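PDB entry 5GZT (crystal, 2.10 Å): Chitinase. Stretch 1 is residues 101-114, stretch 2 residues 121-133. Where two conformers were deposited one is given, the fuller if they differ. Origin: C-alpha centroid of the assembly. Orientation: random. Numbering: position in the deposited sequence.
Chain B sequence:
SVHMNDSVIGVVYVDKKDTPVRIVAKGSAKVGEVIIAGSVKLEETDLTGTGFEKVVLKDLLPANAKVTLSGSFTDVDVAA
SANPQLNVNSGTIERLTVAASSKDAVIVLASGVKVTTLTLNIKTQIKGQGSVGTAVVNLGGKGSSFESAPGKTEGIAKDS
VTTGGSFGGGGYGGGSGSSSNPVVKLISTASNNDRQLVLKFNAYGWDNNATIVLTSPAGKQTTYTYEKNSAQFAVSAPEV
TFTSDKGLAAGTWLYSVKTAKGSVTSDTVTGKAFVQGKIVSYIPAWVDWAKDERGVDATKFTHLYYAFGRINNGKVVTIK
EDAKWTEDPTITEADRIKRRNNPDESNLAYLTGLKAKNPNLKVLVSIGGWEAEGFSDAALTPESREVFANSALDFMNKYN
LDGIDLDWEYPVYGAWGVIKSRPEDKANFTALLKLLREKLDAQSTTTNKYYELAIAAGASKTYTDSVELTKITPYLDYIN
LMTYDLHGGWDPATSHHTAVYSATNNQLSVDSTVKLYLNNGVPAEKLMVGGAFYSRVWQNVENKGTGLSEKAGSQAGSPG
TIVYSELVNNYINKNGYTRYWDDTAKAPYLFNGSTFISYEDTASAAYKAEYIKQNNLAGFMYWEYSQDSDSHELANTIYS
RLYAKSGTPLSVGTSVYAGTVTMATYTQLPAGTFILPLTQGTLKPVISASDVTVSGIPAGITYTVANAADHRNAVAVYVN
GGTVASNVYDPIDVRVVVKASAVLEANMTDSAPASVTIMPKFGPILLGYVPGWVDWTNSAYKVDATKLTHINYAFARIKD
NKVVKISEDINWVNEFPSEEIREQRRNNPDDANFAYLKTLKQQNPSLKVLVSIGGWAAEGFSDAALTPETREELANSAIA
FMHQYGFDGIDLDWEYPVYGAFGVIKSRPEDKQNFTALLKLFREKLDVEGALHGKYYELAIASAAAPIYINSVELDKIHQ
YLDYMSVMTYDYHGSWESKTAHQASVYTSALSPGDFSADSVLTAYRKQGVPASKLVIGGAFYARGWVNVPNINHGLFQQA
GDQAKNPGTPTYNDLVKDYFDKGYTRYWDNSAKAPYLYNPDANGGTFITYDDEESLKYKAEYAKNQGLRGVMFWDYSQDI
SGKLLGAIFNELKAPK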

ATOM      1  N   SER B 101      63.121 -21.969   5.291  1.00 24.97           N
ATOM      2  CA  SER B 101      64.550 -22.215   5.113  1.00 31.12           C
ATOM      3  C   SER B 101      65.393 -21.043   4.534  1.00 31.92           C
ATOM      4  O   SER B 101      66.636 -21.094   4.616  1.00 29.80           O
ATOM      5  CB  SER B 101      64.745 -23.427   4.230  1.00 35.10           C
ATOM      6  OG  SER B 101      64.562 -24.602   5.003  1.00 43.78           O
ATOM      7  N   SER B 102      64.758 -20.013   3.955  1.00 30.78           N
ATOM      8  CA  SER B 102      65.508 -19.072   3.073  1.00 30.15           C
ATOM      9  C   SER B 102      66.029 -17.908   3.851  1.00 30.01           C
ATOM     10  O   SER B 102      65.561 -16.758   3.720  1.00 28.04           O
ATOM     11  CB  SER B 102      64.648 -18.608   1.937  1.00 27.53           C
ATOM     12  OG  SER B 102      64.254 -19.695   1.149  1.00 27.81           O
ATOM     13  N   LYS B 103      66.983 -18.223   4.700  1.00 28.88           N
ATOM     14  CA  LYS B 103      67.507 -17.281   5.670  1.00 35.22           C
ATOM     15  C   LYS B 103      68.037 -16.014   4.961  1.00 34.54           C
ATOM     16  O   LYS B 103      68.736 -16.126   3.963  1.00 33.04           O
ATOM     17  CB  LYS B 103      68.650 -17.932   6.458  1.00 40.08           C
ATOM     18  CG  LYS B 103      69.240 -17.052   7.550  1.00 50.80           C
ATOM     19  CD  LYS B 103      68.332 -16.947   8.778  1.00 60.32           C
ATOM     20  CE  LYS B 103      68.837 -15.884   9.764  1.00 65.51           C
ATOM     21  NZ  LYS B 103      70.163 -16.191  10.381  1.00 66.87           N
ATOM     22  N   ASP B 104      67.673 -14.837   5.481  1.00 33.71           N
ATOM     23  CA  ASP B 104      68.112 -13.533   4.903  1.00 38.31           C
ATOM     24  C   ASP B 104      67.684 -13.369   3.467  1.00 30.40           C
ATOM     25  O   ASP B 104      68.330 -12.668   2.704  1.00 31.64           O
ATOM     26  CB  ASP B 104      69.640 -13.402   4.949  1.00 41.21           C
ATOM     27  CG  ASP B 104      70.196 -13.349   6.363  1.00 45.37           C
ATOM     28  OD1 ASP B 104      69.509 -12.812   7.237  1.00 47.06           O
ATOM     29  OD2 ASP B 104      71.359 -13.802   6.567  1.00 47.49           O
ATOM     30  N   ALA B 105      66.614 -14.034   3.077  1.00 26.33           N
ATOM     31  CA  ALA B 105      66.075 -13.891   1.711  1.00 28.83           C
ATOM     32  C   ALA B 105      65.931 -12.385   1.283  1.00 27.91           C
ATOM     33  O   ALA B 105      65.600 -11.540   2.117  1.00 25.17           O
ATOM     34  CB  ALA B 105      64.736 -14.601   1.570  1.00 25.82           C
ATOM     35  N   VAL B 106      66.235 -12.066   0.019  1.00 28.94           N
ATOM     36  CA  VAL B 106      65.931 -10.712  -0.514  1.00 28.51           C
ATOM     37  C   VAL B 106      65.179 -10.914  -1.778  1.00 29.22           C
ATOM     38  O   VAL B 106      65.612 -11.733  -2.620  1.00 27.43           O
ATOM     39  CB  VAL B 106      67.237  -9.931  -0.875  1.00 30.43           C
ATOM     40  CG1 VAL B 106      66.914  -8.574  -1.541  1.00 28.58           C
ATOM     41  CG2 VAL B 106      68.103  -9.759   0.383  1.00 30.43           C
ATOM     42  N   ILE B 107      64.111 -10.125  -1.944  1.00 27.50           N
ATOM     43  CA  ILE B 107      63.278 -10.217  -3.102  1.00 27.64           C
ATOM     44  C   ILE B 107      63.306  -8.793  -3.690  1.00 28.32           C
ATOM     45  O   ILE B 107      62.898  -7.837  -3.007  1.00 23.34           O
ATOM     46  CB  ILE B 107      61.832 -10.549  -2.774  1.00 27.96           C
ATOM     47  CG1 ILE B 107      61.696 -11.840  -1.948  1.00 31.89           C
ATOM     48  CG2 ILE B 107      61.074 -10.685  -4.067  1.00 28.80           C
ATOM     49  CD1 ILE B 107      61.983 -13.153  -2.707  1.00 32.63           C
ATOM     50  N   VAL B 108      63.749  -8.663  -4.945  1.00 28.34           N
ATOM     51  CA  VAL B 108      63.864  -7.321  -5.606  1.00 26.31           C
ATOM     52  C   VAL B 108      62.822  -7.276  -6.696  1.00 30.45           C
ATOM     53  O   VAL B 108      62.928  -8.074  -7.697  1.00 29.74           O
ATOM     54  CB  VAL B 108      65.236  -7.078  -6.234  1.00 26.89           C
ATOM     55  CG1 VAL B 108      65.343  -5.601  -6.709  1.00 26.88           C
ATOM     56  CG2 VAL B 108      66.364  -7.520  -5.292  1.00 28.29           C
ATOM     57  N   LEU B 109      61.814  -6.407  -6.528  1.00 26.41           N
ATOM     58  CA  LEU B 109      60.737  -6.346  -7.477  1.00 25.40           C
ATOM     59  C   LEU B 109      60.881  -5.052  -8.225  1.00 26.45           C
ATOM     60  O   LEU B 109      60.668  -3.972  -7.643  1.00 27.45           O
ATOM     61  CB  LEU B 109      59.351  -6.369  -6.783  1.00 30.37           C
ATOM     62  CG  LEU B 109      59.047  -7.592  -5.874  1.00 29.34           C
ATOM     63  CD1 LEU B 109      57.608  -7.511  -5.424  1.00 29.46           C
ATOM     64  CD2 LEU B 109      59.265  -8.916  -6.605  1.00 29.05           C
ATOM     65  N   ALA B 110      61.164  -5.164  -9.524  1.00 25.65           N
ATOM     66  CA  ALA B 110      61.373  -4.000 -10.407  1.00 26.73           C
ATOM     67  C   ALA B 110      60.034  -3.267 -10.568  1.00 28.24           C
ATOM     68  O   ALA B 110      58.980  -3.857 -10.315  1.00 24.47           O
ATOM     69  CB  ALA B 110      61.970  -4.432 -11.779  1.00 28.14           C
ATOM     70  N   SER B 111      60.077  -1.986 -10.940  1.00 24.93           N
ATOM     71  CA  SER B 111      58.897  -1.143 -10.968  1.00 26.63           C
ATOM     72  C   SER B 111      57.751  -1.651 -11.773  1.00 30.21           C
ATOM     73  O   SER B 111      56.596  -1.376 -11.419  1.00 39.36           O
ATOM     74  CB  SER B 111      59.194   0.263 -11.543  1.00 29.34           C
ATOM     75  OG  SER B 111      59.542   0.188 -12.910  1.00 31.31           O
ATOM     76  N   GLY B 112      57.946  -2.307 -12.885  1.00 26.55           N
ATOM     77  CA  GLY B 112      56.588  -2.719 -13.471  1.00 33.21           C
ATOM     78  C   GLY B 112      55.961  -4.074 -12.973  1.00 34.08           C
ATOM     79  O   GLY B 112      54.909  -4.541 -13.480  1.00 32.56           O
ATOM     80  N   VAL B 113      56.640  -4.732 -12.043  1.00 25.94           N
ATOM     81  CA  VAL B 113      56.307  -6.095 -11.669  1.00 28.50           C
ATOM     82  C   VAL B 113      55.084  -6.095 -10.795  1.00 25.53           C
ATOM     83  O   VAL B 113      54.892  -5.154 -10.090  1.00 27.33           O
ATOM     84  CB  VAL B 113      57.512  -6.794 -10.987  1.00 26.56           C
ATOM     85  CG1 VAL B 113      57.132  -8.120 -10.373  1.00 26.19           C
ATOM     86  CG2 VAL B 113      58.610  -6.984 -12.012  1.00 25.76           C
ATOM     87  N   LYS B 114      54.209  -7.094 -10.950  1.00 27.05           N
ATOM     88  CA  LYS B 114      53.073  -7.297 -10.036  0.50 31.52           C
ATOM     89  C   LYS B 114      53.051  -8.754  -9.485  1.00 34.27           C
ATOM     90  O   LYS B 114      52.908  -9.751 -10.280  1.00 26.93           O
ATOM     91  CB  LYS B 114      51.766  -6.942 -10.732  0.50 34.18           C
ATOM     92  CG  LYS B 114      51.709  -5.486 -11.198  0.50 36.01           C
ATOM     93  CD  LYS B 114      50.333  -5.174 -11.793  0.50 37.68           C
ATOM     94  CE  LYS B 114      50.227  -5.675 -13.220  0.50 38.47           C
ATOM     95  NZ  LYS B 114      48.922  -6.360 -13.433  0.50 39.45           N
ATOM     96  N   ASN B 121      57.529 -16.697   5.119  1.00 23.48           N
ATOM     97  CA  ASN B 121      57.740 -17.685   6.173  1.00 23.28           C
ATOM     98  C   ASN B 121      59.091 -17.562   6.757  1.00 23.88           C
ATOM     99  O   ASN B 121      59.452 -18.384   7.613  1.00 31.15           O
ATOM    100  CB  ASN B 121      57.512 -19.091   5.577  1.00 23.00           C
ATOM    101  CG  ASN B 121      56.065 -19.351   5.235  1.00 21.30           C
ATOM    102  OD1 ASN B 121      55.710 -19.798   4.103  1.00 26.75           O
ATOM    103  ND2 ASN B 121      55.233 -19.225   6.213  1.00 18.66           N
ATOM    104  N   ILE B 122      59.797 -16.493   6.410  1.00 21.68           N
ATOM    105  CA  ILE B 122      61.096 -16.126   6.963  1.00 23.37           C
ATOM    106  C   ILE B 122      61.221 -14.572   6.842  1.00 26.61           C
ATOM    107  O   ILE B 122      60.571 -13.968   6.019  1.00 25.97           O
ATOM    108  CB  ILE B 122      62.263 -16.824   6.161  1.00 24.81           C
ATOM    109  CG1 ILE B 122      63.670 -16.735   6.800  1.00 27.47           C
ATOM    110  CG2 ILE B 122      62.390 -16.163   4.791  1.00 25.53           C
ATOM    111  CD1 ILE B 122      63.841 -17.293   8.207  1.00 33.49           C
ATOM    112  N   LYS B 123      61.969 -13.933   7.723  1.00 26.39           N
ATOM    113  CA  LYS B 123      62.161 -12.468   7.659  1.00 28.70           C
ATOM    114  C   LYS B 123      62.852 -12.145   6.324  1.00 25.10           C
ATOM    115  O   LYS B 123      63.939 -12.698   6.030  1.00 23.27           O
ATOM    116  CB  LYS B 123      62.992 -11.957   8.839  1.00 29.78           C
ATOM    117  CG  LYS B 123      63.150 -10.435   8.796  1.00 36.82           C
ATOM    118  CD  LYS B 123      63.937  -9.955   9.983  1.00 43.56           C
ATOM    119  CE  LYS B 123      64.012  -8.458  10.014  1.00 52.74           C
ATOM    120  NZ  LYS B 123      64.534  -7.972  11.329  1.00 61.98           N
ATOM    121  N   THR B 124      62.141 -11.350   5.526  1.00 23.34           N
ATOM    122  CA  THR B 124      62.480 -11.109   4.138  0.50 26.57           C
ATOM    123  C   THR B 124      62.582  -9.636   3.880  1.00 24.01           C
ATOM    124  O   THR B 124      61.757  -8.835   4.369  1.00 25.09           O
ATOM    125  CB  THR B 124      61.412 -11.649   3.151  0.50 29.97           C
ATOM    126  OG1 THR B 124      60.145 -11.031   3.407  0.50 36.42           O
ATOM    127  CG2 THR B 124      61.273 -13.131   3.265  0.50 27.63           C
ATOM    128  N   GLN B 125      63.574  -9.265   3.089  1.00 23.90           N
ATOM    129  CA  GLN B 125      63.674  -7.871   2.623  1.00 26.10           C
ATOM    130  C   GLN B 125      63.131  -7.788   1.205  1.00 22.82           C
ATOM    131  O   GLN B 125      63.705  -8.391   0.313  1.00 23.43           O
ATOM    132  CB  GLN B 125      65.115  -7.420   2.644  1.00 32.45           C
ATOM    133  CG  GLN B 125      65.654  -7.261   4.059  1.00 38.12           C
ATOM    134  CD  GLN B 125      67.100  -6.749   4.090  1.00 45.72           C
ATOM    135  OE1 GLN B 125      68.055  -7.479   3.763  1.00 48.40           O
ATOM    136  NE2 GLN B 125      67.252  -5.480   4.446  1.00 52.17           N
ATOM    137  N   ILE B 126      62.088  -6.987   0.996  1.00 20.81           N
ATOM    138  CA  ILE B 126      61.494  -6.834  -0.313  1.00 23.95           C
ATOM    139  C   ILE B 126      61.836  -5.393  -0.741  1.00 27.83           C
ATOM    140  O   ILE B 126      61.510  -4.399  -0.042  1.00 28.82           O
ATOM    141  CB  ILE B 126      59.968  -7.013  -0.372  1.00 27.41           C
ATOM    142  CG1 ILE B 126      59.559  -8.472   0.076  1.00 26.60           C
ATOM    143  CG2 ILE B 126      59.406  -6.750  -1.795  1.00 27.40           C
ATOM    144  CD1 ILE B 126      59.355  -8.597   1.579  1.00 26.02           C
ATOM    145  N   LYS B 127      62.474  -5.321  -1.899  1.00 25.60           N
ATOM    146  CA  LYS B 127      63.057  -4.088  -2.417  1.00 29.69           C
ATOM    147  C   LYS B 127      62.428  -3.770  -3.741  1.00 26.65           C
ATOM    148  O   LYS B 127      62.020  -4.688  -4.500  1.00 25.37           O
ATOM    149  CB  LYS B 127      64.560  -4.321  -2.681  1.00 29.46           C
ATOM    150  CG  LYS B 127      65.334  -4.656  -1.402  1.00 32.52           C
ATOM    151  CD  LYS B 127      66.849  -4.760  -1.563  1.00 39.41           C
ATOM    152  CE  LYS B 127      67.438  -5.055  -0.139  1.00 44.06           C
ATOM    153  NZ  LYS B 127      68.906  -5.348  -0.075  1.00 51.55           N
ATOM    154  N   GLY B 128      62.503  -2.494  -4.059  1.00 25.49           N
ATOM    155  CA  GLY B 128      62.174  -1.990  -5.361  1.00 26.36           C
ATOM    156  C   GLY B 128      60.768  -1.440  -5.328  1.00 22.96           C
ATOM    157  O   GLY B 128      60.107  -1.532  -4.319  1.00 20.46           O
ATOM    158  N   GLN B 129      60.337  -0.955  -6.508  1.00 23.42           N
ATOM    159  CA  GLN B 129      59.108  -0.207  -6.700  1.00 21.77           C
ATOM    160  C   GLN B 129      58.010  -1.082  -7.274  1.00 20.48           C
ATOM    161  O   GLN B 129      56.861  -0.617  -7.394  1.00 20.71           O
ATOM    162  CB  GLN B 129      59.415   1.069  -7.618  1.00 21.27           C
ATOM    163  CG  GLN B 129      60.257   2.078  -6.863  1.00 22.10           C
ATOM    164  CD  GLN B 129      59.606   2.658  -5.607  1.00 23.71           C
ATOM    165  OE1 GLN B 129      60.144   2.577  -4.440  1.00 26.63           O
ATOM    166  NE2 GLN B 129      58.452   3.250  -5.813  1.00 23.28           N
ATOM    167  N   GLY B 130      58.354  -2.321  -7.627  1.00 20.08           N
ATOM    168  CA  GLY B 130      57.369  -3.353  -7.897  1.00 26.49           C
ATOM    169  C   GLY B 130      56.227  -3.509  -6.860  1.00 25.59           C
ATOM    170  O   GLY B 130      56.333  -2.997  -5.742  1.00 25.42           O
ATOM    171  N   SER B 131      55.129  -4.108  -7.296  1.00 23.03           N
ATOM    172  CA  SER B 131      53.882  -4.110  -6.525  1.00 28.66           C
ATOM    173  C   SER B 131      53.539  -5.555  -6.034  1.00 25.48           C
ATOM    174  O   SER B 131      53.792  -6.534  -6.731  1.00 24.93           O
ATOM    175  CB  SER B 131      52.698  -3.557  -7.342  1.00 30.70           C
ATOM    176  OG  SER B 131      52.986  -2.204  -7.586  1.00 43.31           O
ATOM    177  N   VAL B 132      52.968  -5.596  -4.844  1.00 26.22           N
ATOM    178  CA  VAL B 132      52.493  -6.836  -4.191  1.00 27.16           C
ATOM    179  C   VAL B 132      51.012  -6.558  -3.863  1.00 23.45           C
ATOM    180  O   VAL B 132      50.710  -5.611  -3.153  1.00 24.53           O
ATOM    181  CB  VAL B 132      53.240  -7.113  -2.905  1.00 26.36           C
ATOM    182  CG1 VAL B 132      52.578  -8.311  -2.161  1.00 29.20           C
ATOM    183  CG2 VAL B 132      54.678  -7.478  -3.174  1.00 26.10           C
ATOM    184  N   GLY B 133      50.093  -7.345  -4.421  1.00 22.25           N
ATOM    185  CA  GLY B 133      48.661  -7.082  -4.102  1.00 22.66           C
ATOM    186  C   GLY B 133      48.310  -7.497  -2.665  1.00 25.75           C
ATOM    187  O   GLY B 133      47.697  -6.726  -1.941  1.00 28.82           O
TER
HETATM  188  O   HOH W   1      65.884 -13.932   7.441  1.00 33.74           O
HETATM  189  O   HOH W   2      69.078 -10.251   3.856  1.00 48.21           O
HETATM  190  O   HOH W   3      56.091   0.790  -9.992  1.00 44.56           O
HETATM  191  O   HOH W   4      53.670  -2.896 -10.735  1.00 49.29           O

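The apolar centre of the contact gathers around Leu-109, whose side chain (chi1 m, chi2 t) carries CD1 to 3.7 Å from Val-132 CG2 and 4.1 Å from Ile-126 CG2. Both distances are van der Waals separations between methyl groups, and all three residues are buried. Ile-107 CB lies 4.2 Å from Ile-126 CG1 on the same face, though the end of the Ile-107 side chain leads away. Further toward the N-termini, Ile-122 points toward stretch 1 and sets CG2 4.3 Å from Ala-105 CB and 3.4 Å from Ser-102 O.

The backbones fix this packing. Strands 106-109 and 125-127 run parallel, their axes 16° apart and 4.6 Å at closest approach. As parallel pairing requires, Ile-107 bonds to the residues flanking Ile-126: its N donates to Gln-125 O (2.9 Å, 168°) and its O accepts from Lys-127 N (2.8 Å, 164°). Gln-125 N to Ala-105 O (3.2 Å) and Leu-109 N to Lys-127 O (2.7 Å) extend the ladder.

Beyond it the register shifts by two. Gly-130 N donates to Leu-109 O (2.8 Å, 146°), the type I turn from Ala-110 to Val-113 intervenes, and Ser-131 N to Val-113 O (3.0 Å) opens a second parallel ladder. Two glycines permit the close passage: an ideal CB on Gly-128 would lie 2.2 Å from Leu-109 O, and one on Gly-130 2.4 Å from Leu-109 CB.

On the opposite face from Ile-107 and Ile-126, Val-106 CG1 meets the aliphatic Lys-127 CD at 3.8 Å. Water completes the polar edge. Water 1 accepts from Asp-104 N (2.8 Å) and donates to Lys-123 O (2.7 Å); water 2 donates to Asp-104 O (2.8 Å) and Gln-125 OE1 (3.0 Å); water 3 joins Ser-111 O (2.6 Å) to Gln-129 O (3.1 Å).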